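Hydratase ChsH1 (Mycobacterium tuberculosis, PDB 4W78) catalyses, in complex with ChsH2, the hydration of the enoyl-CoA thioester 3-OPDC-CoA during degradation of the cholesterol side chain. Local coordinates at residues P44-D49 / A62-I67; S3-A8 / I89-D94. One frame throughout, in Å; residues are numbered along the deposited sequence.

Contact 1 of 2, residues P44-D49 / A62-I67; sequences PIYVDD and APPAMI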
ATOM      1  N   PRO A  44      18.027   5.658 -10.571  1.00 17.61           N
ATOM      2  CA  PRO A  44      18.691   5.968  -9.304  1.00 18.23           C
ATOM      3  C   PRO A  44      18.389   7.361  -8.763  1.00 19.08           C
ATOM      4  O   PRO A  44      18.633   7.602  -7.581  1.00 18.19           O
ATOM      5  CB  PRO A  44      20.183   5.846  -9.656  1.00 21.05           C
ATOM      6  CG  PRO A  44      20.241   6.139 -11.109  1.00 21.82           C
ATOM      7  CD  PRO A  44      18.995   5.490 -11.670  1.00 17.67           C
ATOM      8  N   ILE A  45      17.866   8.261  -9.593  1.00 19.24           N
ATOM      9  CA  ILE A  45      17.615   9.615  -9.124  1.00 16.41           C
ATOM     10  C   ILE A  45      16.495   9.682  -8.083  1.00 17.56           C
ATOM     11  O   ILE A  45      16.365  10.685  -7.390  1.00 15.96           O
ATOM     12  CB  ILE A  45      17.308  10.595 -10.273  1.00 16.43           C
ATOM     13  CG1 ILE A  45      15.904  10.349 -10.845  1.00 15.32           C
ATOM     14  CG2 ILE A  45      18.394  10.510 -11.362  1.00 18.31           C
ATOM     15  CD1 ILE A  45      15.542  11.318 -11.979  1.00 17.76           C
ATOM     16  N   TYR A  46      15.703   8.613  -7.964  1.00 14.06           N
ATOM     17  CA  TYR A  46      14.599   8.603  -6.999  1.00 12.72           C
ATOM     18  C   TYR A  46      15.036   8.101  -5.630  1.00 15.56           C
ATOM     19  O   TYR A  46      14.271   8.191  -4.657  1.00 15.52           O
ATOM     20  CB  TYR A  46      13.450   7.729  -7.511  1.00 11.30           C
ATOM     21  CG  TYR A  46      12.929   8.095  -8.890  1.00 14.35           C
ATOM     22  CD1 TYR A  46      12.809   9.422  -9.290  1.00 14.45           C
ATOM     23  CD2 TYR A  46      12.562   7.104  -9.792  1.00 13.45           C
ATOM     24  CE1 TYR A  46      12.344   9.753 -10.565  1.00 14.61           C
ATOM     25  CE2 TYR A  46      12.079   7.421 -11.052  1.00 12.44           C
ATOM     26  CZ  TYR A  46      11.974   8.743 -11.434  1.00 14.18           C
ATOM     27  OH  TYR A  46      11.505   9.055 -12.697  1.00 15.36           O
ATOM     28  N   VAL A  47      16.259   7.575  -5.547  1.00 17.42           N
ATOM     29  CA  VAL A  47      16.721   6.911  -4.328  1.00 20.04           C
ATOM     30  C   VAL A  47      18.155   7.241  -3.915  1.00 20.15           C
ATOM     31  O   VAL A  47      18.592   6.812  -2.850  1.00 22.77           O
ATOM     32  CB  VAL A  47      16.603   5.370  -4.448  1.00 17.48           C
ATOM     33  CG1 VAL A  47      15.131   4.949  -4.583  1.00 17.81           C
ATOM     34  CG2 VAL A  47      17.399   4.867  -5.641  1.00 21.49           C
ATOM     35  N   ASP A  48      18.887   7.979  -4.748  1.00 18.38           N
ATOM     36  CA  ASP A  48      20.322   8.229  -4.522  1.00 21.55           C
ATOM     37  C   ASP A  48      20.620   9.698  -4.812  1.00 20.88           C
ATOM     38  O   ASP A  48      20.524  10.134  -5.960  1.00 20.88           O
ATOM     39  CB  ASP A  48      21.160   7.278  -5.410  1.00 21.99           C
ATOM     40  CG  ASP A  48      22.674   7.594  -5.423  1.00 29.90           C
ATOM     41  OD1 ASP A  48      23.169   8.477  -4.693  1.00 33.90           O
ATOM     42  OD2 ASP A  48      23.386   6.919  -6.189  1.00 37.36           O
ATOM     43  N   ASP A  49      20.967  10.450  -3.765  1.00 22.75           N
ATOM     44  CA  ASP A  49      21.281  11.879  -3.880  1.00 23.56           C
ATOM     45  C   ASP A  49      22.395  12.149  -4.894  1.00 23.07           C
ATOM     46  O   ASP A  49      22.286  13.064  -5.696  1.00 22.17           O
ATOM     47  CB  ASP A  49      21.696  12.480  -2.525  1.00 27.78           C
ATOM     48  CG  ASP A  49      20.509  12.828  -1.624  1.00 31.67           C
ATOM     49  OD1 ASP A  49      19.399  13.101  -2.125  1.00 31.11           O
ATOM     50  OD2 ASP A  49      20.701  12.851  -0.389  1.00 40.19           O
ATOM     51  N   ALA A  62      11.222  13.222  -6.694  1.00 13.58           N
ATOM     52  CA  ALA A  62      10.110  12.298  -6.844  1.00 12.92           C
ATOM     53  C   ALA A  62       9.897  11.939  -8.317  1.00 10.51           C
ATOM     54  O   ALA A  62      10.065  12.775  -9.191  1.00 13.72           O
ATOM     55  CB  ALA A  62       8.830  12.932  -6.273  1.00 14.54           C
ATOM     56  N   PRO A  63       9.476  10.702  -8.592  1.00 10.42           N
ATOM     57  CA  PRO A  63       9.065  10.390  -9.969  1.00 11.79           C
ATOM     58  C   PRO A  63       7.925  11.311 -10.404  1.00 10.43           C
ATOM     59  O   PRO A  63       6.972  11.490  -9.653  1.00 11.10           O
ATOM     60  CB  PRO A  63       8.558   8.944  -9.873  1.00 11.46           C
ATOM     61  CG  PRO A  63       9.169   8.388  -8.618  1.00 12.07           C
ATOM     62  CD  PRO A  63       9.356   9.550  -7.680  1.00 11.75           C
ATOM     63  N   PRO A  64       8.016  11.904 -11.606  1.00 12.41           N
ATOM     64  CA  PRO A  64       6.952  12.815 -12.046  1.00 11.73           C
ATOM     65  C   PRO A  64       5.582  12.147 -12.016  1.00 11.31           C
ATOM     66  O   PRO A  64       4.595  12.771 -11.602  1.00 11.16           O
ATOM     67  CB  PRO A  64       7.358  13.152 -13.477  1.00 12.78           C
ATOM     68  CG  PRO A  64       8.866  13.080 -13.430  1.00 16.13           C
ATOM     69  CD  PRO A  64       9.185  11.933 -12.509  1.00 14.33           C
ATOM     70  N   ALA A  65       5.540  10.875 -12.410  1.00 12.64           N
ATOM     71  CA  ALA A  65       4.288  10.121 -12.482  1.00 13.27           C
ATOM     72  C   ALA A  65       3.650   9.847 -11.118  1.00 14.07           C
ATOM     73  O   ALA A  65       2.555   9.307 -11.058  1.00 14.32           O
ATOM     74  CB  ALA A  65       4.498   8.804 -13.231  1.00 14.98           C
ATOM     75  N   MET A  66       4.342  10.196 -10.031  1.00 11.30           N
ATOM     76  CA  MET A  66       3.723  10.149  -8.699  1.00 11.59           C
ATOM     77  C   MET A  66       2.850  11.353  -8.346  1.00 11.83           C
ATOM     78  O   MET A  66       2.259  11.372  -7.260  1.00 10.64           O
ATOM     79  CB  MET A  66       4.783   9.978  -7.594  1.00 11.51           C
ATOM     80  CG  MET A  66       5.341   8.570  -7.493  1.00 12.63           C
ATOM     81  SD  MET A  66       6.292   8.341  -5.972  1.00 13.30           S
ATOM     82  CE  MET A  66       4.981   8.144  -4.763  1.00 13.48           C
ATOM     83  N   ILE A  67       2.720  12.343  -9.231  1.00 11.45           N
ATOM     84  CA  ILE A  67       2.027  13.582  -8.845  1.00 11.15           C
ATOM     85  C   ILE A  67       0.621  13.336  -8.291  1.00 12.70           C
ATOM     86  O   ILE A  67       0.268  13.880  -7.252  1.00 12.30           O
ATOM     87  CB  ILE A  67       2.019  14.663  -9.955  1.00 11.41           C
ATOM     88  CG1 ILE A  67       1.469  15.991  -9.411  1.00 14.21           C
ATOM     89  CG2 ILE A  67       1.207  14.217 -11.178  1.00 13.31           C
ATOM     90  CD1 ILE A  67       2.387  16.645  -8.398  1.00 16.84           C
TER
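In the loops that flank helix 49-54 of this MaoC-like hydratase, the aromatic ring of Tyr46 lies against Pro63-Pro64, with Pro63 over its face in a CH-pi contact. Pro63 CG sits 3.6 Å from the centroid of the Tyr46 ring and only 5° off the ring normal, which puts this methylene over the middle of the ring face. The rest of the pyrrolidine ring spreads over the same face: Pro63 CB lies 3.8 Å from Tyr46 CZ, and Pro63 CD is equally close to Tyr46 CD1. Nearer still is the backbone, with Pro63 CA 3.4 Å from Tyr46 CE1. Proline suits the place because its compact, rigid ring presents several CH groups at once and costs little entropy to bury; those of CA and CD, next to the nitrogen, are probably somewhat polarised, whereas CG makes an ordinary CH-pi contact. Tyr46 closes a short 3-10 segment, 44-46, and its CG stands anti to the carbonyl carbon (chi1 -55°), which carries the ring across to the other loop.

The family has the hotdog fold, in which a curved antiparallel sheet classically wraps round a helix; here the two loops lie beside helix 29-39, whose Val36 touches Tyr46 and whose Trp35 packs on Pro63. Pro64 reaches the sheet through Tyr109 of strand 99-109. Its CD comes within 3.7 Å of Tyr46 OH, at the far end of the phenol, so the tyrosine spans both prolines. No hydrogen bond joins the two segments. Tyr46 O accepts instead from Gln29 NE2, and Asp48, as N-cap of helix 49-54, takes weak bonds from the amides of Ala50 and Ala51. Gln60 of the ChsH2 chain packs on Tyr46, Pro63 and Pro64 and accepts a hydrogen bond from Ala65 N, which places this buried contact at the subunit interface.

Contact 2 of 2, residues S3-A8 / I89-D94; sequences SDIQEA and IKLFDD
Leu91, Ile5 and Ala8 account for most of the surface buried where the N-terminal helix 3-13 lies along helix 85-94. Leu91 points toward helix 3-13, and with CG anti to the backbone N (chi1 179°) its forked end straddles the methyl of Ala8: Ala8 CB is 3.6 Å from Leu91 CD1 and 3.7 Å from Leu91 CD2. Alanine's lone methyl fits between the two prongs of the leucine. One turn earlier, Ile5 offers its CG2 methyl, 4.0 Å from Leu91 CD2 and 3.7 Å from Phe92 CZ.

The short segments run almost antiparallel, at 172°, with their axes 10.9 Å apart, a rather wide spacing bridged by the large side chains of Leu91 and Phe92. Both helices are amphipathic and lie on the hotdog sheet: Phe92 meets Trp140 and Ile142 of strand 139-150, while Ile5 also rests on Trp140. Lys90 and Asp94 lie on the exposed side of helix 85-94, whereas Asp93 turns to Lys164 of strand 153-165. In the salt bridge between the first two, one turn apart, Asp94 OD2 receives Lys90 NZ at 2.6 Å on its syn lone pair.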
ATOM      1  N   SER A   3     -31.137  19.524 -22.434  1.00 44.19           N
ATOM      2  CA  SER A   3     -31.189  20.942 -22.090  1.00 42.80           C
ATOM      3  C   SER A   3     -30.945  21.167 -20.602  1.00 42.53           C
ATOM      4  O   SER A   3     -30.160  22.037 -20.217  1.00 41.17           O
ATOM      5  CB  SER A   3     -32.529  21.554 -22.507  1.00 44.30           C
ATOM      6  N   ASP A   4     -31.617  20.381 -19.766  1.00 42.95           N
ATOM      7  CA  ASP A   4     -31.439  20.490 -18.322  1.00 42.42           C
ATOM      8  C   ASP A   4     -30.035  20.070 -17.890  1.00 36.78           C
ATOM      9  O   ASP A   4     -29.508  20.574 -16.899  1.00 36.96           O
ATOM     10  CB  ASP A   4     -32.485  19.665 -17.578  1.00 44.02           C
ATOM     11  CG  ASP A   4     -33.899  20.140 -17.846  1.00 46.57           C
ATOM     12  OD1 ASP A   4     -34.078  21.277 -18.337  1.00 47.60           O
ATOM     13  OD2 ASP A   4     -34.840  19.374 -17.556  1.00 50.58           O
ATOM     14  N   ILE A   5     -29.434  19.138 -18.624  1.00 36.12           N
ATOM     15  CA  ILE A   5     -28.058  18.732 -18.361  1.00 33.76           C
ATOM     16  C   ILE A   5     -27.077  19.875 -18.629  1.00 30.13           C
ATOM     17  O   ILE A   5     -26.206  20.165 -17.812  1.00 26.63           O
ATOM     18  CB  ILE A   5     -27.658  17.505 -19.207  1.00 35.68           C
ATOM     19  CG1 ILE A   5     -28.519  16.302 -18.819  1.00 38.80           C
ATOM     20  CG2 ILE A   5     -26.180  17.193 -19.036  1.00 34.83           C
ATOM     21  CD1 ILE A   5     -28.286  15.081 -19.676  1.00 39.58           C
ATOM     22  N   GLN A   6     -27.220  20.523 -19.779  1.00 31.31           N
ATOM     23  CA  GLN A   6     -26.370  21.664 -20.111  1.00 30.34           C
ATOM     24  C   GLN A   6     -26.514  22.793 -19.088  1.00 29.82           C
ATOM     25  O   GLN A   6     -25.522  23.412 -18.698  1.00 30.20           O
ATOM     26  CB  GLN A   6     -26.681  22.172 -21.519  1.00 33.43           C
ATOM     27  CG  GLN A   6     -26.262  21.199 -22.607  1.00 35.76           C
ATOM     28  CD  GLN A   6     -26.845  21.549 -23.964  1.00 38.37           C
ATOM     29  OE1 GLN A   6     -27.848  22.257 -24.057  1.00 42.27           O
ATOM     30  NE2 GLN A   6     -26.219  21.047 -25.026  1.00 41.50           N
ATOM     31  N   GLU A   7     -27.744  23.044 -18.650  1.00 31.42           N
ATOM     32  CA  GLU A   7     -28.005  24.063 -17.639  1.00 30.09           C
ATOM     33  C   GLU A   7     -27.364  23.709 -16.295  1.00 29.78           C
ATOM     34  O   GLU A   7     -26.786  24.569 -15.632  1.00 27.29           O
ATOM     35  CB  GLU A   7     -29.514  24.306 -17.487  1.00 33.05           C
ATOM     36  CG  GLU A   7     -30.169  24.861 -18.743  1.00 37.94           C
ATOM     37  CD  GLU A   7     -31.674  25.031 -18.607  1.00 44.23           C
ATOM     38  OE1 GLU A   7     -32.188  24.952 -17.468  1.00 47.58           O
ATOM     39  OE2 GLU A   7     -32.344  25.246 -19.642  1.00 47.13           O
ATOM     40  N   ALA A   8     -27.439  22.439 -15.901  1.00 27.61           N
ATOM     41  CA  ALA A   8     -26.847  22.010 -14.636  1.00 28.64           C
ATOM     42  C   ALA A   8     -25.336  22.101 -14.676  1.00 25.72           C
ATOM     43  O   ALA A   8     -24.700  22.499 -13.703  1.00 26.03           O
ATOM     44  CB  ALA A   8     -27.275  20.591 -14.295  1.00 31.72           C
ATOM     45  N   ILE A  89     -21.242  13.724 -11.355  1.00 22.88           N
ATOM     46  CA  ILE A  89     -21.562  12.298 -11.269  1.00 26.12           C
ATOM     47  C   ILE A  89     -23.024  12.074 -10.874  1.00 24.92           C
ATOM     48  O   ILE A  89     -23.708  11.242 -11.466  1.00 26.63           O
ATOM     49  CB  ILE A  89     -20.633  11.547 -10.291  1.00 26.45           C
ATOM     50  CG1 ILE A  89     -19.181  11.591 -10.774  1.00 26.56           C
ATOM     51  CG2 ILE A  89     -21.112  10.098 -10.101  1.00 29.18           C
ATOM     52  CD1 ILE A  89     -18.953  11.056 -12.181  1.00 29.07           C
ATOM     53  N   LYS A  90     -23.514  12.826  -9.887  1.00 23.39           N
ATOM     54  CA  LYS A  90     -24.922  12.745  -9.504  1.00 25.92           C
ATOM     55  C   LYS A  90     -25.872  13.098 -10.651  1.00 26.13           C
ATOM     56  O   LYS A  90     -26.856  12.401 -10.882  1.00 26.58           O
ATOM     57  CB  LYS A  90     -25.205  13.648  -8.296  1.00 27.95           C
ATOM     58  CG  LYS A  90     -26.642  13.587  -7.781  1.00 32.22           C
ATOM     59  CD  LYS A  90     -26.977  12.216  -7.210  1.00 36.13           C
ATOM     60  CE  LYS A  90     -28.171  12.277  -6.259  1.00 37.87           C
ATOM     61  NZ  LYS A  90     -29.370  12.931  -6.856  1.00 40.40           N
ATOM     62  N   LEU A  91     -25.576  14.187 -11.352  1.00 23.02           N
ATOM     63  CA  LEU A  91     -26.367  14.621 -12.494  1.00 26.03           C
ATOM     64  C   LEU A  91     -26.532  13.481 -13.498  1.00 26.54           C
ATOM     65  O   LEU A  91     -27.652  13.146 -13.879  1.00 27.48           O
ATOM     66  CB  LEU A  91     -25.691  15.817 -13.175  1.00 26.12           C
ATOM     67  CG  LEU A  91     -26.357  16.417 -14.413  1.00 26.55           C
ATOM     68  CD1 LEU A  91     -27.694  17.056 -14.040  1.00 26.82           C
ATOM     69  CD2 LEU A  91     -25.429  17.428 -15.086  1.00 27.32           C
ATOM     70  N   PHE A  92     -25.414  12.875 -13.901  1.00 24.22           N
ATOM     71  CA  PHE A  92     -25.459  11.823 -14.926  1.00 22.29           C
ATOM     72  C   PHE A  92     -26.013  10.486 -14.445  1.00 23.59           C
ATOM     73  O   PHE A  92     -26.709   9.792 -15.198  1.00 25.39           O
ATOM     74  CB  PHE A  92     -24.101  11.671 -15.624  1.00 20.72           C
ATOM     75  CG  PHE A  92     -23.798  12.811 -16.546  1.00 21.18           C
ATOM     76  CD1 PHE A  92     -24.474  12.925 -17.750  1.00 23.75           C
ATOM     77  CD2 PHE A  92     -22.888  13.795 -16.192  1.00 22.25           C
ATOM     78  CE1 PHE A  92     -24.230  13.991 -18.594  1.00 26.89           C
ATOM     79  CE2 PHE A  92     -22.633  14.862 -17.040  1.00 23.03           C
ATOM     80  CZ  PHE A  92     -23.302  14.960 -18.241  1.00 24.75           C
ATOM     81  N   ASP A  93     -25.740  10.138 -13.191  1.00 25.84           N
ATOM     82  CA  ASP A  93     -26.367   8.960 -12.592  1.00 28.11           C
ATOM     83  C   ASP A  93     -27.883   9.090 -12.602  1.00 29.63           C
ATOM     84  O   ASP A  93     -28.602   8.131 -12.913  1.00 29.33           O
ATOM     85  CB  ASP A  93     -25.889   8.759 -11.154  1.00 28.60           C
ATOM     86  CG  ASP A  93     -24.507   8.151 -11.077  1.00 31.63           C
ATOM     87  OD1 ASP A  93     -23.984   7.713 -12.125  1.00 31.75           O
ATOM     88  OD2 ASP A  93     -23.942   8.102  -9.964  1.00 35.37           O
ATOM     89  N   ASP A  94     -28.368  10.282 -12.263  1.00 29.66           N
ATOM     90  CA  ASP A  94     -29.803  10.533 -12.183  1.00 31.68           C
ATOM     91  C   ASP A  94     -30.469  10.442 -13.550  1.00 33.08           C
ATOM     92  O   ASP A  94     -31.653  10.109 -13.661  1.00 37.98           O
ATOM     93  CB  ASP A  94     -30.077  11.902 -11.558  1.00 35.16           C
ATOM     94  CG  ASP A  94     -29.892  11.900 -10.056  1.00 39.80           C
ATOM     95  OD1 ASP A  94     -29.860  10.799  -9.470  1.00 41.51           O
ATOM     96  OD2 ASP A  94     -29.792  12.998  -9.462  1.00 41.70           O
TER

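From the N terminus, the chain enters contact 2 at once through helix 3-13 and returns to it only with helix 85-94, so 3-8 / 89-94 closes a loop of 80 residues. Contact 1 is nested inside that loop: 44-49 and 62-67 close a much shorter one of 12 residues that contains most of helix 49-54. The four strands from 99-109 to 153-165 follow both. The contacts lie on opposite sides of the chain's centre, with centres 41 Å apart and nearest atoms about 20 Å apart. Contact 2 pairs two helices beside strand 139-150, whereas contact 1 joins loops between helix 29-39 and strand 99-109, next to ChsH2.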